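Chromosome replication initiation inhibitor protein (Agrobacterium tumefaciens, PDB 3FD3) is a LysR-family transcriptional regulator that probably binds DNA to control gene expression, represented here by its C-terminal, substrate-binding-type domain. Local coordinates at residues 93-107 with 120-134. Sequence-based numbering, arbitrary orientation. Where two conformers were deposited one is given.
Sequences TPAALARAPGLTFNQ and LGEDVSYPTHWLPST
Thr104 meets Tyr126 and Thr128 where strands 102-104 and 128-130 pair in parallel. Joined through helix 111-120 in the chain, these strands form a beta-alpha-beta crossover in the LysR substrate-binding domain. Thr104 OG1 lies 2.6 Å from Tyr126 OH, near the plane of the phenol ring and at its edge. Either hydroxyl could donate. The same OG1 is 2.7 Å from Thr128 OG1, whose side chain crosses that of Thr104 at about a right angle. Thr128 OG1 in turn donates to His129 O, which also accepts from Thr104 N, so this carbonyl is held by two donors. With its CG2 anti to the backbone N (chi1 -51° for OG1), Thr104 sets this methyl beside Trp130, 3.6 Å from CZ3. The two side chains point the same way. On the strand face bearing Leu103 and His129, Leu103 CD2 approaches the imidazole obliquely. The imidazole ND1 bonds to Val32 N of the second subunit, which places His129 at the contact with that subunit; Leu103 instead packs on helix 134-142. Gly102 N donates to Pro127 O in a nearly straight bond (170° at the hydrogen).

Beyond the strands, the Phe105 ring lies against the inverse gamma turn centred on Pro132. Pro132 CA sits over the ring centre in a CH-pi contact, 3.6 Å from the centroid. Ser133 N is above the same face, nearer the rim. At the other end, Val124 CG1 lies 3.5 Å from Pro94 O, and Tyr126 CB is 3.4 Å from Leu97 O.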
ATOM      1  N   THR A  93     -24.382  15.647   8.726  1.00 24.92           N
ATOM      2  CA  THR A  93     -24.482  16.850   9.536  1.00 24.57           C
ATOM      3  C   THR A  93     -23.282  16.923  10.474  1.00 24.47           C
ATOM      4  O   THR A  93     -22.590  15.925  10.691  1.00 24.01           O
ATOM      5  CB  THR A  93     -25.739  16.811  10.395  1.00 24.41           C
ATOM      6  OG1 THR A  93     -25.633  15.724  11.328  1.00 23.65           O
ATOM      7  CG2 THR A  93     -26.974  16.632   9.518  1.00 23.73           C
ATOM      8  N   PRO A  94     -23.025  18.105  11.038  1.00 24.77           N
ATOM      9  CA  PRO A  94     -21.957  18.190  12.026  1.00 24.76           C
ATOM     10  C   PRO A  94     -22.143  17.217  13.190  1.00 24.05           C
ATOM     11  O   PRO A  94     -21.173  16.581  13.618  1.00 24.77           O
ATOM     12  CB  PRO A  94     -22.038  19.644  12.484  1.00 25.18           C
ATOM     13  CG  PRO A  94     -22.472  20.371  11.242  1.00 25.45           C
ATOM     14  CD  PRO A  94     -23.512  19.438  10.643  1.00 25.17           C
ATOM     15  N   ALA A  95     -23.371  17.058  13.667  1.00 23.39           N
ATOM     16  CA  ALA A  95     -23.633  16.146  14.770  1.00 23.35           C
ATOM     17  C   ALA A  95     -23.270  14.724  14.372  1.00 22.82           C
ATOM     18  O   ALA A  95     -22.612  13.992  15.141  1.00 22.82           O
ATOM     19  CB  ALA A  95     -25.119  16.231  15.216  1.00 22.79           C
ATOM     20  N   ALA A  96     -23.684  14.334  13.168  1.00 22.77           N
ATOM     21  CA  ALA A  96     -23.393  12.980  12.669  1.00 22.91           C
ATOM     22  C   ALA A  96     -21.899  12.739  12.468  1.00 23.23           C
ATOM     23  O   ALA A  96     -21.374  11.672  12.789  1.00 22.52           O
ATOM     24  CB  ALA A  96     -24.160  12.713  11.379  1.00 23.08           C
ATOM     25  N   LEU A  97     -21.197  13.745  11.948  1.00 22.86           N
ATOM     26  CA  LEU A  97     -19.753  13.624  11.706  1.00 23.51           C
ATOM     27  C   LEU A  97     -18.954  13.548  12.996  1.00 24.16           C
ATOM     28  O   LEU A  97     -17.850  13.012  13.022  1.00 24.82           O
ATOM     29  CB  LEU A  97     -19.252  14.782  10.851  1.00 23.49           C
ATOM     30  CG  LEU A  97     -19.569  14.671   9.362  1.00 24.48           C
ATOM     31  CD1 LEU A  97     -19.438  16.070   8.720  1.00 25.52           C
ATOM     32  CD2 LEU A  97     -18.678  13.604   8.673  1.00 22.94           C
ATOM     33  N   ALA A  98     -19.527  14.043  14.086  1.00 24.09           N
ATOM     34  CA  ALA A  98     -18.863  13.947  15.378  1.00 24.50           C
ATOM     35  C   ALA A  98     -18.918  12.539  15.936  1.00 24.81           C
ATOM     36  O   ALA A  98     -18.219  12.245  16.906  1.00 25.12           O
ATOM     37  CB  ALA A  98     -19.487  14.952  16.386  1.00 24.64           C
ATOM     38  N   ARG A  99     -19.756  11.683  15.345  1.00 25.32           N
ATOM     39  CA  ARG A  99     -19.949  10.315  15.810  1.00 26.25           C
ATOM     40  C   ARG A  99     -19.579   9.194  14.823  1.00 25.74           C
ATOM     41  O   ARG A  99     -19.390   8.069  15.260  1.00 27.54           O
ATOM     42  CB  ARG A  99     -21.403  10.131  16.242  1.00 26.85           C
ATOM     43  CG  ARG A  99     -21.795  11.072  17.366  1.00 29.66           C
ATOM     44  CD  ARG A  99     -23.237  10.894  17.732  1.00 34.11           C
ATOM     45  NE  ARG A  99     -23.558  11.560  18.991  1.00 40.94           N
ATOM     46  CZ  ARG A  99     -23.338  11.048  20.209  1.00 44.97           C
ATOM     47  NH1 ARG A  99     -22.757   9.855  20.365  1.00 46.90           N
ATOM     48  NH2 ARG A  99     -23.689  11.741  21.288  1.00 46.47           N
ATOM     49  N   ALA A 100     -19.499   9.479  13.524  1.00 23.97           N
ATOM     50  CA  ALA A 100     -19.279   8.455  12.503  1.00 23.52           C
ATOM     51  C   ALA A 100     -17.782   8.141  12.420  1.00 23.29           C
ATOM     52  O   ALA A 100     -16.983   9.076  12.400  1.00 24.50           O
ATOM     53  CB  ALA A 100     -19.761   8.954  11.157  1.00 22.55           C
ATOM     54  N   PRO A 101     -17.395   6.854  12.342  1.00 22.61           N
ATOM     55  CA  PRO A 101     -15.958   6.566  12.229  1.00 21.52           C
ATOM     56  C   PRO A 101     -15.367   7.019  10.898  1.00 21.49           C
ATOM     57  O   PRO A 101     -15.763   6.537   9.839  1.00 21.44           O
ATOM     58  CB  PRO A 101     -15.890   5.031  12.331  1.00 22.04           C
ATOM     59  CG  PRO A 101     -17.103   4.661  13.050  1.00 23.30           C
ATOM     60  CD  PRO A 101     -18.169   5.633  12.615  1.00 22.78           C
ATOM     61  N   GLY A 102     -14.399   7.923  10.970  1.00 20.33           N
ATOM     62  CA  GLY A 102     -13.636   8.306   9.803  1.00 20.40           C
ATOM     63  C   GLY A 102     -12.474   7.365   9.567  1.00 20.94           C
ATOM     64  O   GLY A 102     -12.154   6.478  10.401  1.00 20.66           O
ATOM     65  N   LEU A 103     -11.805   7.611   8.446  1.00 21.51           N
ATOM     66  CA  LEU A 103     -10.512   7.025   8.141  1.00 20.93           C
ATOM     67  C   LEU A 103      -9.504   8.169   7.979  1.00 21.38           C
ATOM     68  O   LEU A 103      -9.773   9.141   7.256  1.00 22.90           O
ATOM     69  CB  LEU A 103     -10.564   6.221   6.848  1.00 21.60           C
ATOM     70  CG  LEU A 103     -11.618   5.130   6.779  1.00 22.10           C
ATOM     71  CD1 LEU A 103     -11.786   4.594   5.341  1.00 22.72           C
ATOM     72  CD2 LEU A 103     -11.267   3.985   7.771  1.00 20.67           C
ATOM     73  N   THR A 104      -8.361   8.048   8.644  1.00 20.74           N
ATOM     74  CA  THR A 104      -7.284   9.052   8.565  1.00 20.77           C
ATOM     75  C   THR A 104      -5.967   8.315   8.310  1.00 19.97           C
ATOM     76  O   THR A 104      -5.681   7.304   8.935  1.00 19.45           O
ATOM     77  CB  THR A 104      -7.228   9.925   9.838  1.00 20.42           C
ATOM     78  OG1 THR A 104      -8.543  10.447  10.140  1.00 22.53           O
ATOM     79  CG2 THR A 104      -6.234  11.115   9.654  1.00 20.66           C
ATOM     80  N   PHE A 105      -5.169   8.807   7.375  1.00 20.70           N
ATOM     81  CA  PHE A 105      -3.997   8.066   6.910  1.00 20.59           C
ATOM     82  C   PHE A 105      -2.926   8.092   8.015  1.00 20.37           C
ATOM     83  O   PHE A 105      -2.399   7.057   8.404  1.00 20.15           O
ATOM     84  CB  PHE A 105      -3.511   8.686   5.587  1.00 21.64           C
ATOM     85  CG  PHE A 105      -2.500   7.877   4.846  1.00 21.29           C
ATOM     86  CD1 PHE A 105      -1.186   7.820   5.276  1.00 23.49           C
ATOM     87  CD2 PHE A 105      -2.844   7.207   3.682  1.00 24.16           C
ATOM     88  CE1 PHE A 105      -0.231   7.084   4.579  1.00 23.88           C
ATOM     89  CE2 PHE A 105      -1.887   6.473   2.981  1.00 23.30           C
ATOM     90  CZ  PHE A 105      -0.616   6.410   3.413  1.00 24.29           C
ATOM     91  N   ASN A 106      -2.630   9.276   8.530  1.00 19.89           N
ATOM     92  CA  ASN A 106      -1.699   9.454   9.619  1.00 20.69           C
ATOM     93  C   ASN A 106      -1.917  10.848  10.205  1.00 21.04           C
ATOM     94  O   ASN A 106      -2.868  11.519   9.836  1.00 19.78           O
ATOM     95  CB  ASN A 106      -0.240   9.214   9.188  1.00 20.24           C
ATOM     96  CG  ASN A 106       0.226  10.182   8.125  1.00 20.21           C
ATOM     97  OD1 ASN A 106      -0.286  11.310   8.014  1.00 19.32           O
ATOM     98  ND2 ASN A 106       1.249   9.773   7.363  1.00 21.80           N
ATOM     99  N   GLN A 107      -1.061  11.291  11.106  1.00 22.42           N
ATOM    100  CA  GLN A 107      -1.322  12.549  11.807  1.00 23.62           C
ATOM    101  C   GLN A 107      -1.156  13.785  10.925  1.00 23.99           C
ATOM    102  O   GLN A 107      -1.586  14.861  11.297  1.00 25.30           O
ATOM    103  CB  GLN A 107      -0.455  12.639  13.062  1.00 24.67           C
ATOM    104  CG  GLN A 107      -0.847  11.566  14.076  1.00 29.12           C
ATOM    105  CD  GLN A 107       0.011  11.543  15.310  1.00 35.86           C
ATOM    106  OE1 GLN A 107      -0.391  12.045  16.364  1.00 39.44           O
ATOM    107  NE2 GLN A 107       1.202  10.949  15.199  1.00 38.43           N
ATOM    108  N   LEU A 120     -19.280  21.449   4.819  0.50 29.73           N
ATOM    109  CA  LEU A 120     -20.203  21.892   5.863  0.50 29.53           C
ATOM    110  C   LEU A 120     -20.007  23.340   6.313  0.50 29.54           C
ATOM    111  O   LEU A 120     -20.831  23.865   7.056  0.50 29.53           O
ATOM    112  CB  LEU A 120     -20.092  20.967   7.076  0.50 29.69           C
ATOM    113  CG  LEU A 120     -20.749  19.595   6.889  0.50 29.91           C
ATOM    114  CD1 LEU A 120     -19.860  18.650   6.092  0.50 29.44           C
ATOM    115  CD2 LEU A 120     -21.101  19.003   8.243  0.50 30.74           C
ATOM    116  N   GLY A 121     -18.922  23.980   5.878  1.00 29.26           N
ATOM    117  CA  GLY A 121     -18.663  25.381   6.220  1.00 28.99           C
ATOM    118  C   GLY A 121     -18.220  25.593   7.657  1.00 28.73           C
ATOM    119  O   GLY A 121     -18.236  26.710   8.146  1.00 28.18           O
ATOM    120  N   GLU A 122     -17.827  24.517   8.332  1.00 28.13           N
ATOM    121  CA  GLU A 122     -17.297  24.588   9.692  1.00 28.02           C
ATOM    122  C   GLU A 122     -16.385  23.388   9.929  1.00 27.77           C
ATOM    123  O   GLU A 122     -16.454  22.413   9.191  1.00 27.12           O
ATOM    124  CB  GLU A 122     -18.432  24.605  10.722  1.00 28.35           C
ATOM    125  CG  GLU A 122     -19.264  23.328  10.812  1.00 29.61           C
ATOM    126  CD  GLU A 122     -20.567  23.539  11.574  1.00 32.50           C
ATOM    127  OE1 GLU A 122     -20.621  23.227  12.779  1.00 34.46           O
ATOM    128  OE2 GLU A 122     -21.536  24.034  10.966  1.00 33.24           O
ATOM    129  N   ASP A 123     -15.540  23.474  10.956  1.00 27.26           N
ATOM    130  CA  ASP A 123     -14.687  22.366  11.353  1.00 27.15           C
ATOM    131  C   ASP A 123     -15.420  21.460  12.318  1.00 26.86           C
ATOM    132  O   ASP A 123     -16.017  21.918  13.270  1.00 26.77           O
ATOM    133  CB  ASP A 123     -13.398  22.865  12.007  1.00 27.39           C
ATOM    134  CG  ASP A 123     -12.377  23.371  10.993  1.00 28.20           C
ATOM    135  OD1 ASP A 123     -12.030  22.657  10.027  1.00 28.99           O
ATOM    136  OD2 ASP A 123     -11.897  24.495  11.168  1.00 29.91           O
ATOM    137  N   VAL A 124     -15.387  20.159  12.064  1.00 25.77           N
ATOM    138  CA  VAL A 124     -15.953  19.199  12.994  1.00 26.00           C
ATOM    139  C   VAL A 124     -14.872  18.203  13.368  1.00 25.58           C
ATOM    140  O   VAL A 124     -14.217  17.657  12.490  1.00 25.21           O
ATOM    141  CB  VAL A 124     -17.154  18.432  12.371  1.00 26.01           C
ATOM    142  CG1 VAL A 124     -17.760  17.473  13.388  1.00 26.60           C
ATOM    143  CG2 VAL A 124     -18.201  19.408  11.837  1.00 26.61           C
ATOM    144  N   SER A 125     -14.702  17.951  14.666  0.50 25.56           N
ATOM    145  CA  SER A 125     -13.764  16.928  15.119  0.50 25.51           C
ATOM    146  C   SER A 125     -14.422  15.552  15.050  0.50 24.98           C
ATOM    147  O   SER A 125     -15.406  15.284  15.746  0.50 24.89           O
ATOM    148  CB  SER A 125     -13.307  17.200  16.545  0.50 25.87           C
ATOM    149  OG  SER A 125     -12.296  16.282  16.909  0.50 27.15           O
ATOM    150  N   TYR A 126     -13.835  14.672  14.251  1.00 23.93           N
ATOM    151  CA  TYR A 126     -14.438  13.372  13.924  1.00 23.20           C
ATOM    152  C   TYR A 126     -13.626  12.240  14.561  1.00 22.44           C
ATOM    153  O   TYR A 126     -12.400  12.317  14.599  1.00 22.46           O
ATOM    154  CB  TYR A 126     -14.555  13.196  12.400  1.00 23.63           C
ATOM    155  CG  TYR A 126     -13.249  13.094  11.666  1.00 23.29           C
ATOM    156  CD1 TYR A 126     -12.538  14.233  11.287  1.00 22.49           C
ATOM    157  CD2 TYR A 126     -12.720  11.853  11.326  1.00 23.21           C
ATOM    158  CE1 TYR A 126     -11.317  14.140  10.605  1.00 23.81           C
ATOM    159  CE2 TYR A 126     -11.501  11.741  10.664  1.00 22.86           C
ATOM    160  CZ  TYR A 126     -10.794  12.888  10.303  1.00 23.76           C
ATOM    161  OH  TYR A 126      -9.582  12.755   9.639  1.00 24.51           O
ATOM    162  N   PRO A 127     -14.303  11.186  15.052  1.00 22.00           N
ATOM    163  CA  PRO A 127     -13.568  10.024  15.551  1.00 21.47           C
ATOM    164  C   PRO A 127     -13.024   9.260  14.356  1.00 20.71           C
ATOM    165  O   PRO A 127     -13.617   9.285  13.280  1.00 20.98           O
ATOM    166  CB  PRO A 127     -14.642   9.215  16.286  1.00 21.43           C
ATOM    167  CG  PRO A 127     -15.901   9.555  15.615  1.00 23.16           C
ATOM    168  CD  PRO A 127     -15.761  10.976  15.135  1.00 22.24           C
ATOM    169  N   THR A 128     -11.891   8.601  14.511  1.00 20.06           N
ATOM    170  CA  THR A 128     -11.293   7.993  13.341  1.00 19.91           C
ATOM    171  C   THR A 128     -10.564   6.718  13.628  1.00 19.61           C
ATOM    172  O   THR A 128      -9.977   6.529  14.696  1.00 19.30           O
ATOM    173  CB  THR A 128     -10.310   8.998  12.645  1.00 20.01           C
ATOM    174  OG1 THR A 128     -10.040   8.578  11.303  1.00 20.03           O
ATOM    175  CG2 THR A 128      -8.994   9.125  13.429  1.00 20.74           C
ATOM    176  N   HIS A 129     -10.566   5.855  12.626  1.00 19.87           N
ATOM    177  CA  HIS A 129      -9.567   4.813  12.537  1.00 19.27           C
ATOM    178  C   HIS A 129      -8.322   5.412  11.877  1.00 19.35           C
ATOM    179  O   HIS A 129      -8.426   6.360  11.108  1.00 20.45           O
ATOM    180  CB  HIS A 129     -10.042   3.653  11.653  1.00 19.61           C
ATOM    181  CG  HIS A 129     -11.358   3.066  12.033  1.00 19.74           C
ATOM    182  ND1 HIS A 129     -11.519   2.248  13.135  1.00 21.69           N
ATOM    183  CD2 HIS A 129     -12.562   3.102  11.413  1.00 20.74           C
ATOM    184  CE1 HIS A 129     -12.774   1.832  13.190  1.00 22.80           C
ATOM    185  NE2 HIS A 129     -13.435   2.353  12.170  1.00 21.31           N
ATOM    186  N   TRP A 130      -7.155   4.842  12.154  1.00 18.57           N
ATOM    187  CA  TRP A 130      -5.909   5.287  11.526  1.00 19.29           C
ATOM    188  C   TRP A 130      -5.389   4.173  10.635  1.00 19.73           C
ATOM    189  O   TRP A 130      -5.189   3.039  11.094  1.00 19.79           O
ATOM    190  CB  TRP A 130      -4.882   5.655  12.582  1.00 19.21           C
ATOM    191  CG  TRP A 130      -5.373   6.702  13.544  1.00 19.39           C
ATOM    192  CD1 TRP A 130      -6.071   6.505  14.705  1.00 19.81           C
ATOM    193  CD2 TRP A 130      -5.167   8.121  13.436  1.00 17.68           C
ATOM    194  NE1 TRP A 130      -6.317   7.716  15.317  1.00 20.01           N
ATOM    195  CE2 TRP A 130      -5.783   8.719  14.552  1.00 19.22           C
ATOM    196  CE3 TRP A 130      -4.534   8.936  12.494  1.00 19.66           C
ATOM    197  CZ2 TRP A 130      -5.781  10.101  14.758  1.00 21.46           C
ATOM    198  CZ3 TRP A 130      -4.530  10.307  12.697  1.00 21.58           C
ATOM    199  CH2 TRP A 130      -5.149  10.876  13.817  1.00 21.07           C
ATOM    200  N   LEU A 131      -5.175   4.499   9.356  1.00 19.65           N
ATOM    201  CA  LEU A 131      -4.937   3.482   8.347  1.00 19.54           C
ATOM    202  C   LEU A 131      -3.992   4.052   7.280  1.00 19.43           C
ATOM    203  O   LEU A 131      -4.432   4.676   6.314  1.00 21.32           O
ATOM    204  CB  LEU A 131      -6.269   3.044   7.777  1.00 19.11           C
ATOM    205  CG  LEU A 131      -6.197   1.994   6.688  1.00 20.21           C
ATOM    206  CD1 LEU A 131      -5.316   0.837   7.074  1.00 21.66           C
ATOM    207  CD2 LEU A 131      -7.621   1.570   6.353  1.00 21.01           C
ATOM    208  N   PRO A 132      -2.692   3.898   7.491  1.00 19.61           N
ATOM    209  CA  PRO A 132      -1.705   4.518   6.595  1.00 19.67           C
ATOM    210  C   PRO A 132      -1.474   3.686   5.322  1.00 20.43           C
ATOM    211  O   PRO A 132      -0.369   3.140   5.077  1.00 21.38           O
ATOM    212  CB  PRO A 132      -0.465   4.566   7.463  1.00 20.23           C
ATOM    213  CG  PRO A 132      -0.584   3.414   8.358  1.00 20.28           C
ATOM    214  CD  PRO A 132      -2.045   3.289   8.668  1.00 18.64           C
ATOM    215  N   SER A 133      -2.515   3.561   4.517  1.00 20.52           N
ATOM    216  CA  SER A 133      -2.481   2.714   3.312  1.00 20.78           C
ATOM    217  C   SER A 133      -3.496   3.203   2.312  1.00 20.35           C
ATOM    218  O   SER A 133      -4.674   3.310   2.631  1.00 20.19           O
ATOM    219  CB  SER A 133      -2.848   1.256   3.659  1.00 21.95           C
ATOM    220  OG  SER A 133      -2.911   0.465   2.470  1.00 22.77           O
ATOM    221  N   THR A 134      -3.050   3.505   1.091  1.00 20.02           N
ATOM    222  CA  THR A 134      -3.993   3.958   0.046  1.00 19.72           C
ATOM    223  C   THR A 134      -4.998   2.855  -0.314  1.00 20.11           C
ATOM    224  O   THR A 134      -6.237   3.079  -0.383  1.00 20.10           O
ATOM    225  CB  THR A 134      -3.207   4.373  -1.215  1.00 20.00           C
ATOM    226  OG1 THR A 134      -2.315   5.437  -0.858  1.00 19.99           O
ATOM    227  CG2 THR A 134      -4.148   4.789  -2.385  1.00 20.74           C
TER
HETATM  228  O   HOH W   1     -16.127  13.854  17.760  1.00 44.54           O